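Local coordinates for protein ATPase BagA (Mycobacterium tuberculosis H37Rv, PDB 6BS3) that forms one half of the heterodimeric BagAB ATPase complex, which hydrolyses ATP and mediates resistance to nitric oxide and to elevated glycerol, at residues A[237-242]-A[303-308]; A[167-172]-A[221-226]. All blocks are in the same frame, centred on the assembly; numbering follows the deposited sequence.

Interaction 1 of 2, residues A[237-242]-A[303-308]; sequences VIVNRN and QQLDAL. With ADP (adenosine-5'-diphosphate), chain C.
V237 and L305 mark the closest backbone approach, their CA atoms 8.7 Å apart, so strand 234-242 and the loop that follows helix 278-302 meet through side chains alone. L305 and V237 share most of the contact. The CG of L305 stands beside the backbone N (chi1 -61°) and its CD1 reaches out to the strand, where it meets two valines of the same face: V239 CG2 at 4.0 Å and V237 CG1 at 4.2 Å. The leucine lies obliquely across both valine side chains. V237 uses both of its branches, since CG2, anti to the carbonyl carbon, approaches L308 CD1 at 4.4 Å. A type I turn from L305 to L308, closed by the bond from L308 N to L305 O (3.0 Å), brings both leucines to the strand. I224 of helix 214-229 also touches V237 and L308.

Beyond the valines the strand runs into the nucleotide site. The N240 amide sits beside N6 and N7 of ADP but raised above the adenine plane, an offset that fits the weak, bent hydrogen bond OD1 accepts from ADP N6 (3.0 Å, 129° at the hydrogen). ND2 lies 3.0 Å from ADP N7 while donating to T32 O of the P-loop. R241, where the chain turns a corner, lays its aliphatic stem over the same adenine face, CG 3.6 Å from ADP C6, and bends at chi3 to bring the guanidinium edge near N3. An asparagine on a core strand, N240, placed beside N6 and N7 is consistent with adenine binding in the related ArsA/Get3 ATPases, here backed by hydrophobic packing on the strand's far side from the nucleotide.

Interaction 2 of 2, residues A[167-172]-A[221-226]; sequences GRIARF and LEAIEE
A170 and E226 face each other between helix 169-172 and helix 214-229, at the point where the two backbones come nearest, with 6.5 Å between their CA atoms. Both CB atoms are directed at the opposite segment. The E226 side chain runs extended beyond CG and brings its carboxylate up to the alanine methyl, with OE2 3.6 Å and CD 3.7 Å from A170 CB. The methyl meets the carboxylate by van der Waals contact only; the polar link runs through water. One water accepts from A170 N (2.9 Å) and donates to E226 OE1 (3.2 Å). OE2 thus comes nearest the methyl, while OE1, which also passes near it, takes the water's hydrogen bond. A170 N lies in the first turn of its helix, where amides lack an acceptor from a preceding turn, and the water supplies one, linking the amide to the carboxylate.

Deeper in, I169 adds an apolar touch. Its CG2 branch comes within 4.4 Å of A223 CB, one turn before E226 on the same helix face, whereas the rest of the isoleucine leads away from this helix. The contact therefore grades from a solvent-exposed carboxylate to buried methyl groups. Below it lie the loop after strand 158-162, where I169 rests on A163, and strand 204-210, whose L208 supports A223. F172, on another face of the short helix, packs against helix 130-146, so that helix 169-172 is wedged between that helix and helix 214-229.

The centres of the two interactions lie 16 Å apart, and they come in series along the chain: interaction 2 closes at helix 214-229 before strand 234-242 opens interaction 1. That helix joins them directly. L308 CD1 of interaction 1 packs on L221 CD2 and I224 CD1 of the helix, each at 3.7 Å, so helix 214-229 packs on both the 303-308 loop and helix 169-172. Interaction 1 includes strand 234-242 of the mixed eight-stranded sheet, and interaction 2 lies beside the neighbouring parallel strand 204-210, through A223 on L208. Interaction 1 reaches the adenine of ADP; interaction 2 stays farther off, the side chain of I169 being about 12 Å from the bound ADP.

Interaction 1 of 2, residues A[237-242]-A[303-308]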
# COMPACT_ATOMS: atom_id res chain seq x y z
N VAL A 237 -3.63 7.88 17.40
CA VAL A 237 -4.18 7.26 16.19
C VAL A 237 -4.63 8.48 15.35
O VAL A 237 -5.34 9.33 15.85
CB VAL A 237 -5.32 6.23 16.43
CG1 VAL A 237 -6.03 5.88 15.12
CG2 VAL A 237 -4.78 4.98 17.10
N ILE A 238 -4.13 8.60 14.11
CA ILE A 238 -4.47 9.71 13.23
C ILE A 238 -5.37 9.20 12.12
O ILE A 238 -4.92 8.45 11.25
CB ILE A 238 -3.20 10.45 12.70
CG1 ILE A 238 -2.27 10.85 13.87
CG2 ILE A 238 -3.59 11.65 11.81
CD1 ILE A 238 -0.82 11.49 13.48
N VAL A 239 -6.66 9.59 12.17
CA VAL A 239 -7.66 9.21 11.17
C VAL A 239 -7.60 10.22 10.05
O VAL A 239 -8.06 11.35 10.20
CB VAL A 239 -9.10 8.99 11.73
CG1 VAL A 239 -10.07 8.62 10.59
CG2 VAL A 239 -9.13 7.92 12.81
N ASN A 240 -6.99 9.82 8.92
CA ASN A 240 -6.83 10.64 7.73
C ASN A 240 -8.05 10.57 6.80
O ASN A 240 -8.88 9.65 6.90
CB ASN A 240 -5.56 10.19 6.98
CG ASN A 240 -5.00 11.20 6.01
OD1 ASN A 240 -5.24 12.42 6.11
ND2 ASN A 240 -4.21 10.72 5.05
N ARG A 241 -8.15 11.56 5.90
CA ARG A 241 -9.14 11.73 4.82
C ARG A 241 -10.59 11.55 5.28
O ARG A 241 -11.34 10.75 4.71
CB ARG A 241 -8.85 10.84 3.60
CG ARG A 241 -7.44 10.96 3.08
CD ARG A 241 -7.31 10.58 1.63
NE ARG A 241 -7.80 9.23 1.36
CZ ARG A 241 -7.84 8.69 0.15
NH1 ARG A 241 -7.38 9.35 -0.91
NH2 ARG A 241 -8.33 7.46 -0.01
N ASN A 242 -10.98 12.34 6.30
CA ASN A 242 -12.33 12.34 6.79
C ASN A 242 -13.20 13.08 5.78
O ASN A 242 -12.69 13.87 5.00
CB ASN A 242 -12.41 13.00 8.15
CG ASN A 242 -11.94 12.09 9.24
OD1 ASN A 242 -12.68 11.17 9.66
ND2 ASN A 242 -10.71 12.32 9.70
N GLN A 303 -15.82 2.61 14.95
CA GLN A 303 -16.24 2.09 16.26
C GLN A 303 -15.23 1.07 16.83
O GLN A 303 -15.08 1.00 18.05
CB GLN A 303 -17.66 1.49 16.17
CG GLN A 303 -18.25 0.98 17.49
CD GLN A 303 -19.75 0.77 17.41
OE1 GLN A 303 -20.53 1.53 17.99
NE2 GLN A 303 -20.18 -0.26 16.69
N GLN A 304 -14.53 0.30 15.96
CA GLN A 304 -13.52 -0.68 16.38
C GLN A 304 -12.32 -0.03 17.11
O GLN A 304 -11.64 -0.72 17.88
CB GLN A 304 -13.01 -1.46 15.17
CG GLN A 304 -14.01 -2.42 14.54
CD GLN A 304 -13.35 -3.12 13.37
OE1 GLN A 304 -13.36 -2.62 12.24
NE2 GLN A 304 -12.74 -4.27 13.63
N LEU A 305 -12.06 1.27 16.86
CA LEU A 305 -10.97 2.03 17.49
C LEU A 305 -11.38 2.50 18.89
O LEU A 305 -10.50 2.76 19.72
CB LEU A 305 -10.56 3.25 16.63
CG LEU A 305 -10.02 3.04 15.19
CD1 LEU A 305 -9.87 4.37 14.46
CD2 LEU A 305 -8.67 2.29 15.18
N ASP A 306 -12.71 2.64 19.16
CA ASP A 306 -13.26 3.10 20.45
C ASP A 306 -12.78 2.27 21.65
O ASP A 306 -12.72 2.78 22.77
CB ASP A 306 -14.81 3.15 20.41
CG ASP A 306 -15.42 4.12 19.40
OD1 ASP A 306 -14.65 4.80 18.69
OD2 ASP A 306 -16.67 4.18 19.33
N ALA A 307 -12.43 1.00 21.41
CA ALA A 307 -11.92 0.05 22.39
C ALA A 307 -10.54 0.46 22.93
O ALA A 307 -10.22 0.13 24.08
CB ALA A 307 -11.84 -1.33 21.77
N LEU A 308 -9.72 1.16 22.10
CA LEU A 308 -8.38 1.62 22.48
C LEU A 308 -8.50 2.87 23.34
O LEU A 308 -9.24 3.79 22.99
CB LEU A 308 -7.54 1.98 21.23
CG LEU A 308 -7.43 0.97 20.10
CD1 LEU A 308 -7.11 1.68 18.81
CD2 LEU A 308 -6.38 -0.09 20.40
PB ADP C . 1.80 6.43 2.71
O1B ADP C . 3.19 7.07 2.91
O2B ADP C . 1.88 5.37 1.59
O3B ADP C . 1.19 5.87 3.97
PA ADP C . 1.01 8.93 1.33
O1A ADP C . 2.00 8.74 0.16
O2A ADP C . 1.43 10.03 2.23
O3A ADP C . 0.85 7.57 2.13
O5' ADP C . -0.49 9.04 0.82
C5' ADP C . -1.15 8.17 -0.14
C4' ADP C . -1.85 9.05 -1.15
O4' ADP C . -2.91 9.78 -0.50
C3' ADP C . -0.98 10.10 -1.85
O3' ADP C . -1.39 10.23 -3.20
C2' ADP C . -1.26 11.37 -1.03
O2' ADP C . -1.03 12.58 -1.75
C1' ADP C . -2.73 11.17 -0.67
N9 ADP C . -3.17 11.85 0.55
C8 ADP C . -2.64 11.72 1.81
N7 ADP C . -3.29 12.39 2.74
C5 ADP C . -4.31 13.01 2.04
C6 ADP C . -5.38 13.84 2.45
N6 ADP C . -5.57 14.25 3.70
N1 ADP C . -6.26 14.25 1.50
C2 ADP C . -6.07 13.86 0.23
N3 ADP C . -5.10 13.09 -0.27
C4 ADP C . -4.25 12.68 0.69

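Interaction 2 of 2, residues A[167-172]-A[221-226]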
# COMPACT_ATOMS: atom_id res chain seq x y z
N GLY A 167 2.63 -3.41 9.11
CA GLY A 167 3.03 -4.81 9.02
C GLY A 167 4.49 -5.07 9.31
O GLY A 167 4.88 -6.22 9.53
N ARG A 168 5.32 -4.01 9.33
CA ARG A 168 6.78 -4.09 9.53
C ARG A 168 7.30 -3.30 10.73
O ARG A 168 8.47 -3.46 11.09
CB ARG A 168 7.50 -3.60 8.26
CG ARG A 168 7.21 -4.44 7.02
CD ARG A 168 8.00 -3.97 5.82
NE ARG A 168 8.00 -4.99 4.77
CZ ARG A 168 8.90 -5.08 3.80
NH1 ARG A 168 9.90 -4.20 3.72
NH2 ARG A 168 8.82 -6.06 2.90
N ILE A 169 6.47 -2.41 11.31
CA ILE A 169 6.89 -1.49 12.37
C ILE A 169 7.42 -2.19 13.63
O ILE A 169 8.45 -1.76 14.16
CB ILE A 169 5.82 -0.40 12.72
CG1 ILE A 169 6.40 0.74 13.59
CG2 ILE A 169 4.52 -0.98 13.34
CD1 ILE A 169 7.50 1.62 12.93
N ALA A 170 6.73 -3.25 14.11
CA ALA A 170 7.13 -3.94 15.34
C ALA A 170 8.50 -4.59 15.20
O ALA A 170 9.34 -4.38 16.07
CB ALA A 170 6.07 -4.95 15.78
N ARG A 171 8.75 -5.29 14.07
CA ARG A 171 10.05 -5.90 13.74
C ARG A 171 11.15 -4.83 13.56
O ARG A 171 12.26 -5.01 14.06
CB ARG A 171 9.92 -6.79 12.49
CG ARG A 171 11.25 -7.35 11.91
CD ARG A 171 11.95 -8.35 12.83
NE ARG A 171 11.09 -9.47 13.21
CZ ARG A 171 11.04 -10.64 12.60
NH1 ARG A 171 11.83 -10.89 11.56
NH2 ARG A 171 10.21 -11.59 13.01
N PHE A 172 10.82 -3.70 12.89
CA PHE A 172 11.76 -2.59 12.69
C PHE A 172 12.31 -2.04 14.02
O PHE A 172 13.48 -1.64 14.09
CB PHE A 172 11.11 -1.47 11.87
CG PHE A 172 11.94 -0.22 11.71
CD1 PHE A 172 13.09 -0.21 10.92
CD2 PHE A 172 11.57 0.97 12.34
CE1 PHE A 172 13.85 0.95 10.77
CE2 PHE A 172 12.34 2.14 12.18
CZ PHE A 172 13.47 2.12 11.39
N LEU A 221 -4.97 -1.78 14.79
CA LEU A 221 -5.29 -2.54 16.01
C LEU A 221 -4.23 -3.61 16.31
O LEU A 221 -3.74 -3.69 17.44
CB LEU A 221 -6.70 -3.16 15.92
CG LEU A 221 -7.88 -2.19 15.89
CD1 LEU A 221 -9.18 -2.91 15.54
CD2 LEU A 221 -8.04 -1.47 17.21
N GLU A 222 -3.87 -4.41 15.28
CA GLU A 222 -2.86 -5.48 15.33
C GLU A 222 -1.48 -4.94 15.66
O GLU A 222 -0.73 -5.61 16.37
CB GLU A 222 -2.82 -6.24 14.01
CG GLU A 222 -4.00 -7.18 13.81
CD GLU A 222 -4.19 -7.72 12.41
OE1 GLU A 222 -5.11 -8.55 12.22
OE2 GLU A 222 -3.42 -7.34 11.50
N ALA A 223 -1.12 -3.74 15.13
CA ALA A 223 0.16 -3.07 15.40
C ALA A 223 0.21 -2.55 16.84
O ALA A 223 1.19 -2.82 17.51
CB ALA A 223 0.41 -1.94 14.41
N ILE A 224 -0.85 -1.87 17.32
CA ILE A 224 -0.94 -1.36 18.71
C ILE A 224 -0.73 -2.50 19.73
O ILE A 224 0.04 -2.33 20.68
CB ILE A 224 -2.26 -0.56 18.97
CG1 ILE A 224 -2.16 0.83 18.30
CG2 ILE A 224 -2.59 -0.44 20.48
CD1 ILE A 224 -3.43 1.65 18.24
N GLU A 225 -1.36 -3.66 19.50
CA GLU A 225 -1.26 -4.85 20.35
C GLU A 225 0.18 -5.39 20.40
O GLU A 225 0.70 -5.65 21.49
CB GLU A 225 -2.26 -5.93 19.87
CG GLU A 225 -2.31 -7.21 20.68
CD GLU A 225 -3.32 -8.25 20.19
OE1 GLU A 225 -3.49 -8.39 18.96
OE2 GLU A 225 -3.92 -8.93 21.05
N GLU A 226 0.83 -5.53 19.22
CA GLU A 226 2.20 -6.00 19.08
C GLU A 226 3.15 -5.00 19.76
O GLU A 226 4.07 -5.40 20.47
CB GLU A 226 2.57 -6.07 17.60
CG GLU A 226 2.89 -7.44 17.05
CD GLU A 226 3.38 -7.43 15.61
OE1 GLU A 226 2.77 -6.71 14.78
OE2 GLU A 226 4.38 -8.12 15.32
O HOH W 1 4.43 -4.64 12.92